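Local coordinates for protein putative Xylose isomerase (PDB 3QXB) that probably acts as a metal-dependent isomerase of the xylose isomerase-like TIM-barrel family and holds two neighbouring metal ions, at residues 243-248 with 267-272; 247-250 with 255-258. All coordinates share one frame; numbering follows the deposited sequence.

Interaction 1 (243-248 with 267-272); sequences YHIQQT and QRLQDF. With FE (Fe (III) ion), chain E.
Tyr243 and Ile245 meet Phe272 and Leu269 in a small, buried apolar contact between a barrel strand, 240-245, and the helix that follows it, 266-275. No hydrogen bond crosses; the fit is made by methyl groups and ring atoms. Leu269 presents both branches to Ile245: its CD1 lies 3.7 Å from Ile245 CD1, while its CD2 meets Ile245 CG2 at 3.8 Å. Ile245 can offer both its branches because CG1 sits between the backbone N and the carbonyl carbon (chi1 62°) and CG2 anti to that carbon. A beta-branched residue suits the strand, and a leucine gives the helix two methyl branches to set against it. Nearer the start of the segment, Tyr243 OH comes to the edge of the Phe272 ring, near its plane, 3.7 Å from Phe272 CE2. The Phe272 ring reaches the strand with CG anti to its own backbone N (chi1 180°). Met229 and Met233 touch both aromatic side chains. Without the phenol ring and its OH, an alanine in place of Tyr243 would probably leave a gap beside Phe272 CE2 and let that ring shift. This is the strand-to-helix half of a beta-alpha-beta crossover in an eight-stranded TIM barrel, and the returning strand, 283-285, packs through Phe283 against Ile245, Leu269 and Phe272. Strand alternation turns the intervening His244 to the other side, where its ND1 binds the iron(III) ion at 2.2 Å. Glu178, Asp213, Glu286 and two waters complete the set of ligands, and a hydrogen bond between His244 NE2 and Gln53 OE1 helps fix the imidazole's rotation. Just past the strand, Gln247 OE1 accepts Thr248 N at 3.1 Å on a lone pair in the carbonyl plane.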
ATOM      1  N   TYR A 243     -15.592   5.536 -13.650  1.00 24.81           N
ATOM      2  CA  TYR A 243     -15.885   5.476 -12.225  1.00 23.23           C
ATOM      3  C   TYR A 243     -15.229   4.276 -11.545  1.00 23.60           C
ATOM      4  O   TYR A 243     -14.933   3.267 -12.193  1.00 21.13           O
ATOM      5  CB  TYR A 243     -17.378   5.346 -12.015  1.00 25.03           C
ATOM      6  CG  TYR A 243     -18.215   6.464 -12.583  1.00 24.72           C
ATOM      7  CD1 TYR A 243     -18.554   6.481 -13.911  1.00 25.55           C
ATOM      8  CD2 TYR A 243     -18.719   7.481 -11.770  1.00 28.06           C
ATOM      9  CE1 TYR A 243     -19.335   7.515 -14.436  1.00 26.79           C
ATOM     10  CE2 TYR A 243     -19.493   8.509 -12.289  1.00 26.28           C
ATOM     11  CZ  TYR A 243     -19.797   8.522 -13.633  1.00 26.97           C
ATOM     12  OH  TYR A 243     -20.601   9.513 -14.217  1.00 27.50           O
ATOM     13  N   HIS A 244     -15.032   4.393 -10.226  1.00 23.25           N
ATOM     14  CA  HIS A 244     -14.831   3.231  -9.379  1.00 24.06           C
ATOM     15  C   HIS A 244     -16.115   3.069  -8.585  1.00 25.70           C
ATOM     16  O   HIS A 244     -16.667   4.055  -8.055  1.00 27.75           O
ATOM     17  CB  HIS A 244     -13.684   3.399  -8.402  1.00 22.93           C
ATOM     18  CG  HIS A 244     -12.342   3.348  -9.044  1.00 22.23           C
ATOM     19  ND1 HIS A 244     -11.210   3.865  -8.447  1.00 19.59           N
ATOM     20  CD2 HIS A 244     -11.952   2.829 -10.230  1.00 20.75           C
ATOM     21  CE1 HIS A 244     -10.186   3.697  -9.270  1.00 23.14           C
ATOM     22  NE2 HIS A 244     -10.610   3.076 -10.357  1.00 21.19           N
ATOM     23  N   ILE A 245     -16.584   1.840  -8.506  1.00 25.76           N
ATOM     24  CA  ILE A 245     -17.742   1.527  -7.691  1.00 27.08           C
ATOM     25  C   ILE A 245     -17.283   0.610  -6.548  1.00 27.12           C
ATOM     26  O   ILE A 245     -16.421  -0.226  -6.723  1.00 26.05           O
ATOM     27  CB  ILE A 245     -18.906   0.928  -8.524  1.00 27.71           C
ATOM     28  CG1 ILE A 245     -18.531  -0.390  -9.201  1.00 26.52           C
ATOM     29  CG2 ILE A 245     -19.467   1.968  -9.576  1.00 26.97           C
ATOM     30  CD1 ILE A 245     -19.746  -1.101  -9.859  1.00 26.05           C
ATOM     31  N   GLN A 246     -17.912   0.781  -5.386  1.00 28.13           N
ATOM     32  CA  GLN A 246     -17.666  -0.015  -4.186  1.00 27.90           C
ATOM     33  C   GLN A 246     -18.874   0.144  -3.280  1.00 28.59           C
ATOM     34  O   GLN A 246     -19.699   1.042  -3.478  1.00 29.27           O
ATOM     35  CB  GLN A 246     -16.444   0.495  -3.434  1.00 27.23           C
ATOM     36  CG  GLN A 246     -16.371   2.043  -3.417  1.00 28.87           C
ATOM     37  CD  GLN A 246     -15.638   2.576  -2.204  1.00 28.74           C
ATOM     38  OE1 GLN A 246     -15.960   2.212  -1.059  1.00 28.84           O
ATOM     39  NE2 GLN A 246     -14.675   3.463  -2.432  1.00 24.84           N
ATOM     40  N   GLN A 247     -18.978  -0.739  -2.297  1.00 27.74           N
ATOM     41  CA  GLN A 247     -19.998  -0.637  -1.283  1.00 28.93           C
ATOM     42  C   GLN A 247     -19.366   0.070  -0.102  1.00 28.10           C
ATOM     43  O   GLN A 247     -18.159  -0.070   0.174  1.00 26.61           O
ATOM     44  CB  GLN A 247     -20.576  -2.025  -0.931  1.00 29.40           C
ATOM     45  CG  GLN A 247     -21.749  -2.072  -0.001  1.00 30.55           C
ATOM     46  CD  GLN A 247     -22.967  -1.271  -0.444  1.00 30.36           C
ATOM     47  OE1 GLN A 247     -22.942  -0.054  -0.413  1.00 32.67           O
ATOM     48  NE2 GLN A 247     -24.065  -1.963  -0.770  1.00 29.45           N
ATOM     49  N   THR A 248     -20.171   0.900   0.548  1.00 28.47           N
ATOM     50  CA  THR A 248     -19.673   1.708   1.633  1.00 29.04           C
ATOM     51  C   THR A 248     -20.834   2.127   2.537  1.00 30.87           C
ATOM     52  O   THR A 248     -21.980   2.112   2.103  1.00 30.57           O
ATOM     53  CB  THR A 248     -18.962   2.962   1.078  1.00 28.51           C
ATOM     54  OG1 THR A 248     -18.503   3.772   2.154  1.00 29.07           O
ATOM     55  CG2 THR A 248     -19.924   3.772   0.168  1.00 30.14           C
ATOM     56  N   GLN A 267     -28.856  -1.365  -7.364  1.00 37.99           N
ATOM     57  CA  GLN A 267     -29.945  -0.635  -8.023  1.00 39.46           C
ATOM     58  C   GLN A 267     -29.749   0.884  -8.071  1.00 39.01           C
ATOM     59  O   GLN A 267     -30.214   1.530  -9.016  1.00 39.64           O
ATOM     60  CB  GLN A 267     -31.307  -0.928  -7.369  1.00 41.02           C
ATOM     61  CG  GLN A 267     -32.480  -0.408  -8.220  1.00 42.62           C
ATOM     62  CD  GLN A 267     -32.525  -1.032  -9.605  1.00 43.32           C
ATOM     63  OE1 GLN A 267     -32.298  -2.230  -9.760  1.00 45.67           O
ATOM     64  NE2 GLN A 267     -32.819  -0.225 -10.621  1.00 41.88           N
ATOM     65  N   ARG A 268     -29.132   1.447  -7.031  1.00 37.75           N
ATOM     66  CA  ARG A 268     -28.835   2.875  -7.000  1.00 37.74           C
ATOM     67  C   ARG A 268     -27.823   3.228  -8.121  1.00 35.99           C
ATOM     68  O   ARG A 268     -27.996   4.206  -8.848  1.00 34.93           O
ATOM     69  CB  ARG A 268     -28.322   3.271  -5.608  1.00 38.08           C
ATOM     70  CG  ARG A 268     -27.757   4.682  -5.515  1.00 39.91           C
ATOM     71  CD  ARG A 268     -26.976   4.912  -4.225  1.00 39.15           C
ATOM     72  NE  ARG A 268     -26.649   6.327  -4.071  1.00 39.61           N
ATOM     73  CZ  ARG A 268     -26.241   6.925  -2.953  1.00 40.53           C
ATOM     74  NH1 ARG A 268     -26.111   6.263  -1.810  1.00 39.92           N
ATOM     75  NH2 ARG A 268     -25.977   8.230  -2.981  1.00 42.36           N
ATOM     76  N   LEU A 269     -26.785   2.413  -8.253  1.00 33.56           N
ATOM     77  CA  LEU A 269     -25.847   2.523  -9.367  1.00 32.72           C
ATOM     78  C   LEU A 269     -26.554   2.432 -10.721  1.00 33.78           C
ATOM     79  O   LEU A 269     -26.321   3.266 -11.575  1.00 34.53           O
ATOM     80  CB  LEU A 269     -24.727   1.471  -9.273  1.00 30.86           C
ATOM     81  CG  LEU A 269     -23.735   1.486  -8.093  1.00 30.33           C
ATOM     82  CD1 LEU A 269     -22.813   0.264  -8.204  1.00 25.52           C
ATOM     83  CD2 LEU A 269     -22.876   2.781  -8.068  1.00 25.53           C
ATOM     84  N   GLN A 270     -27.447   1.465 -10.922  1.00 35.27           N
ATOM     85  CA  GLN A 270     -28.160   1.353 -12.202  1.00 35.95           C
ATOM     86  C   GLN A 270     -29.100   2.549 -12.464  1.00 37.27           C
ATOM     87  O   GLN A 270     -29.213   3.015 -13.592  1.00 37.46           O
ATOM     88  CB  GLN A 270     -28.931   0.039 -12.258  1.00 37.42           C
ATOM     89  CG  GLN A 270     -29.680  -0.186 -13.551  1.00 39.89           C
ATOM     90  CD  GLN A 270     -28.744  -0.355 -14.719  1.00 39.01           C
ATOM     91  OE1 GLN A 270     -27.894  -1.244 -14.722  1.00 39.36           O
ATOM     92  NE2 GLN A 270     -28.886   0.493 -15.718  1.00 41.21           N
ATOM     93  N   ASP A 271     -29.739   3.055 -11.415  1.00 37.88           N
ATOM     94  CA  ASP A 271     -30.593   4.238 -11.529  1.00 40.55           C
ATOM     95  C   ASP A 271     -29.798   5.503 -11.899  1.00 39.41           C
ATOM     96  O   ASP A 271     -30.290   6.355 -12.631  1.00 40.35           O
ATOM     97  CB  ASP A 271     -31.384   4.488 -10.230  1.00 41.16           C
ATOM     98  CG  ASP A 271     -32.447   3.435  -9.960  1.00 43.71           C
ATOM     99  OD1 ASP A 271     -32.906   2.747 -10.908  1.00 45.35           O
ATOM    100  OD2 ASP A 271     -32.841   3.329  -8.776  1.00 43.78           O
ATOM    101  N   PHE A 272     -28.593   5.625 -11.373  1.00 38.24           N
ATOM    102  CA  PHE A 272     -27.712   6.727 -11.711  1.00 37.28           C
ATOM    103  C   PHE A 272     -27.279   6.601 -13.154  1.00 37.26           C
ATOM    104  O   PHE A 272     -27.334   7.576 -13.921  1.00 37.42           O
ATOM    105  CB  PHE A 272     -26.497   6.718 -10.804  1.00 36.46           C
ATOM    106  CG  PHE A 272     -25.526   7.808 -11.082  1.00 33.02           C
ATOM    107  CD1 PHE A 272     -25.603   8.999 -10.397  1.00 33.18           C
ATOM    108  CD2 PHE A 272     -24.495   7.617 -11.992  1.00 32.65           C
ATOM    109  CE1 PHE A 272     -24.688  10.030 -10.622  1.00 34.60           C
ATOM    110  CE2 PHE A 272     -23.558   8.643 -12.238  1.00 32.04           C
ATOM    111  CZ  PHE A 272     -23.675   9.867 -11.553  1.00 31.71           C
TER
HETATM  112 FE    FE E 301     -10.750   4.359  -6.303  0.66 26.72          FE
HETATM  113  O   HOH W   1      -9.620   4.349  -4.277  1.00 23.03           O
HETATM  114  O   HOH W   2      -8.573   4.079  -6.914  1.00 28.78           O

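Interaction 2 (247-250 with 255-258); sequences QTDG and HWSF. With MN (manganese (II) ion), chain G; EDO (1,2-ethanediol), chain K.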
ATOM      1  N   GLN A 247     -18.978  -0.739  -2.297  1.00 27.74           N
ATOM      2  CA  GLN A 247     -19.998  -0.637  -1.283  1.00 28.93           C
ATOM      3  C   GLN A 247     -19.366   0.070  -0.102  1.00 28.10           C
ATOM      4  O   GLN A 247     -18.159  -0.070   0.174  1.00 26.61           O
ATOM      5  CB  GLN A 247     -20.576  -2.025  -0.931  1.00 29.40           C
ATOM      6  CG  GLN A 247     -21.749  -2.072  -0.001  1.00 30.55           C
ATOM      7  CD  GLN A 247     -22.967  -1.271  -0.444  1.00 30.36           C
ATOM      8  OE1 GLN A 247     -22.942  -0.054  -0.413  1.00 32.67           O
ATOM      9  NE2 GLN A 247     -24.065  -1.963  -0.770  1.00 29.45           N
ATOM     10  N   THR A 248     -20.171   0.900   0.548  1.00 28.47           N
ATOM     11  CA  THR A 248     -19.673   1.708   1.633  1.00 29.04           C
ATOM     12  C   THR A 248     -20.834   2.127   2.537  1.00 30.87           C
ATOM     13  O   THR A 248     -21.980   2.112   2.103  1.00 30.57           O
ATOM     14  CB  THR A 248     -18.962   2.962   1.078  1.00 28.51           C
ATOM     15  OG1 THR A 248     -18.503   3.772   2.154  1.00 29.07           O
ATOM     16  CG2 THR A 248     -19.924   3.772   0.168  1.00 30.14           C
ATOM     17  N   ASP A 249     -20.527   2.477   3.785  1.00 31.39           N
ATOM     18  CA  ASP A 249     -21.514   3.102   4.665  1.00 33.62           C
ATOM     19  C   ASP A 249     -21.365   4.613   4.645  1.00 34.12           C
ATOM     20  O   ASP A 249     -22.102   5.318   5.315  1.00 35.09           O
ATOM     21  CB  ASP A 249     -21.405   2.568   6.108  1.00 34.69           C
ATOM     22  CG  ASP A 249     -20.059   2.850   6.728  1.00 34.28           C
ATOM     23  OD1 ASP A 249     -19.185   3.417   6.032  1.00 34.53           O
ATOM     24  OD2 ASP A 249     -19.858   2.481   7.886  1.00 36.79           O
ATOM     25  N   GLY A 250     -20.389   5.116   3.905  1.00 33.92           N
ATOM     26  CA  GLY A 250     -20.209   6.545   3.797  1.00 34.92           C
ATOM     27  C   GLY A 250     -19.482   7.178   4.965  1.00 35.66           C
ATOM     28  O   GLY A 250     -19.385   8.393   5.005  1.00 37.35           O
ATOM     29  N   HIS A 255     -14.455   0.444   0.420  1.00 26.70           N
ATOM     30  CA  HIS A 255     -14.180  -0.471  -0.677  1.00 26.13           C
ATOM     31  C   HIS A 255     -14.709  -1.862  -0.359  1.00 26.49           C
ATOM     32  O   HIS A 255     -14.033  -2.856  -0.627  1.00 26.08           O
ATOM     33  CB  HIS A 255     -12.678  -0.528  -1.011  1.00 25.22           C
ATOM     34  CG  HIS A 255     -12.137   0.759  -1.550  1.00 24.43           C
ATOM     35  ND1 HIS A 255     -12.262   1.122  -2.874  1.00 23.69           N
ATOM     36  CD2 HIS A 255     -11.510   1.786  -0.930  1.00 22.07           C
ATOM     37  CE1 HIS A 255     -11.742   2.321  -3.044  1.00 23.27           C
ATOM     38  NE2 HIS A 255     -11.261   2.738  -1.885  1.00 24.74           N
ATOM     39  N   TRP A 256     -15.904  -1.915   0.231  1.00 27.53           N
ATOM     40  CA  TRP A 256     -16.569  -3.168   0.476  1.00 27.99           C
ATOM     41  C   TRP A 256     -17.076  -3.722  -0.827  1.00 28.23           C
ATOM     42  O   TRP A 256     -17.283  -2.993  -1.803  1.00 27.34           O
ATOM     43  CB  TRP A 256     -17.732  -3.056   1.468  1.00 28.85           C
ATOM     44  CG  TRP A 256     -17.332  -2.763   2.884  1.00 29.75           C
ATOM     45  CD1 TRP A 256     -16.159  -3.103   3.509  1.00 29.08           C
ATOM     46  CD2 TRP A 256     -18.112  -2.074   3.859  1.00 30.53           C
ATOM     47  NE1 TRP A 256     -16.152  -2.632   4.791  1.00 28.85           N
ATOM     48  CE2 TRP A 256     -17.341  -1.999   5.037  1.00 29.22           C
ATOM     49  CE3 TRP A 256     -19.376  -1.487   3.845  1.00 31.20           C
ATOM     50  CZ2 TRP A 256     -17.812  -1.375   6.207  1.00 31.20           C
ATOM     51  CZ3 TRP A 256     -19.853  -0.881   5.013  1.00 32.62           C
ATOM     52  CH2 TRP A 256     -19.070  -0.840   6.177  1.00 33.87           C
ATOM     53  N   SER A 257     -17.279  -5.032  -0.837  1.00 28.36           N
ATOM     54  CA  SER A 257     -17.912  -5.662  -1.982  1.00 29.03           C
ATOM     55  C   SER A 257     -19.447  -5.590  -1.865  1.00 29.29           C
ATOM     56  O   SER A 257     -19.986  -5.202  -0.831  1.00 29.69           O
ATOM     57  CB  SER A 257     -17.443  -7.094  -2.068  1.00 29.19           C
ATOM     58  OG  SER A 257     -18.323  -7.919  -1.361  1.00 31.21           O
ATOM     59  N   PHE A 258     -20.145  -5.965  -2.933  1.00 29.33           N
ATOM     60  CA  PHE A 258     -21.580  -5.869  -2.983  1.00 30.14           C
ATOM     61  C   PHE A 258     -22.344  -7.044  -2.354  1.00 30.54           C
ATOM     62  O   PHE A 258     -23.574  -7.131  -2.443  1.00 31.49           O
ATOM     63  CB  PHE A 258     -22.028  -5.533  -4.407  1.00 30.23           C
ATOM     64  CG  PHE A 258     -21.527  -4.193  -4.873  1.00 29.25           C
ATOM     65  CD1 PHE A 258     -22.235  -3.042  -4.600  1.00 30.18           C
ATOM     66  CD2 PHE A 258     -20.288  -4.083  -5.517  1.00 29.14           C
ATOM     67  CE1 PHE A 258     -21.768  -1.826  -5.000  1.00 30.65           C
ATOM     68  CE2 PHE A 258     -19.819  -2.878  -5.907  1.00 28.16           C
ATOM     69  CZ  PHE A 258     -20.536  -1.747  -5.653  1.00 29.56           C
TER
HETATM   70 MN    MN G 303     -10.567   4.733  -2.198  0.50 31.45          MN
HETATM   71  C1  EDO K 355     -14.318  -7.082   1.645  1.00 43.04           C
HETATM   72  O1  EDO K 355     -13.459  -6.733   2.702  1.00 43.20           O
HETATM   73  C2  EDO K 355     -15.640  -6.511   2.084  1.00 43.73           C
HETATM   74  O2  EDO K 355     -16.450  -6.485   0.949  1.00 44.26           O
HETATM   75  O   HOH W   3     -24.654  -4.649  -1.662  1.00 40.53           O
HETATM   76  O   HOH W   1      -9.620   4.349  -4.277  1.00 23.03           O
HETATM   77  O   HOH W   4      -8.437   3.929  -1.341  1.00 50.12           O
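Gln247 and Trp256 are joined by two backbone hydrogen bonds as a single antiparallel hydrogen-bonded pair, the tight centre of a loop that doubles back on itself. Gln247 N gives a nearly straight bond to Trp256 O (2.9 Å, 167°), and Trp256 N returns a more bent one to Gln247 O at the same length, 2.9 Å. Around this bridge the Gln247 side chain is wedged against the opposing backbone: its CB lies 3.2 Å from Ser257 O and over one face of the Phe258 ring, offset toward the rim. With CG anti to the backbone N (chi1 -174°), a bend at chi2 carries the amide to a water and to Val264. Gln247 NE2 donates to that water at 2.9 Å, and the same water donates to Phe258 O, while OE1 is taken by Val264 N. A glutamine thus serves both an apolar stem and a polar end.

The other side is looser. The partly exposed Trp256 indole reaches past Thr248 to Asp249, approaching Asp249 N with CZ3 at 3.6 Å; Asp249 CG and OD2 lie against Trp256 CH2, the carboxylate and ring planes 57° apart. Asp249 OD2 spends its charge in a salt bridge to Arg254. An ST turn, in which Thr248 OG1 accepts Gly250 N at 2.9 Å, bends the chain here, and the backbone angles of Gly250 call for a glycine. A 1,2-ethanediol, probably from crystallisation, lies beside Trp256 and Ser257.

The His255 CB leaves the backbone away from 247-250, and its NE2 binds the manganese ion at 2.1 Å together with His216, Asp253 and two waters, while its ND1 is held by Glu286 O. Such a metal-bearing loop, at the carboxyl end of a barrel strand, belongs to the two-metal site of this xylose isomerase-like TIM barrel.

Overall arrangement
From the N terminus, the chain runs up barrel strand 240-245 and enters the long loop before helix 266-275. Interaction 2 closes first, a short turn from 247-250 to 255-258; interaction 1 closes later, when 267-272 comes back against the strand. The smaller loop is nested within the larger, and Gln247 and Thr248 belong to both. The two contacts also touch directly: Gln246 OE1 probably accepts a hydrogen bond from His255 N, and Leu269 packs on Phe258. His244 and His255 hold neighbouring metal ions that share one water ligand. Together the two contacts tie barrel strand, metal-bearing loop and outer helix into one connected piece.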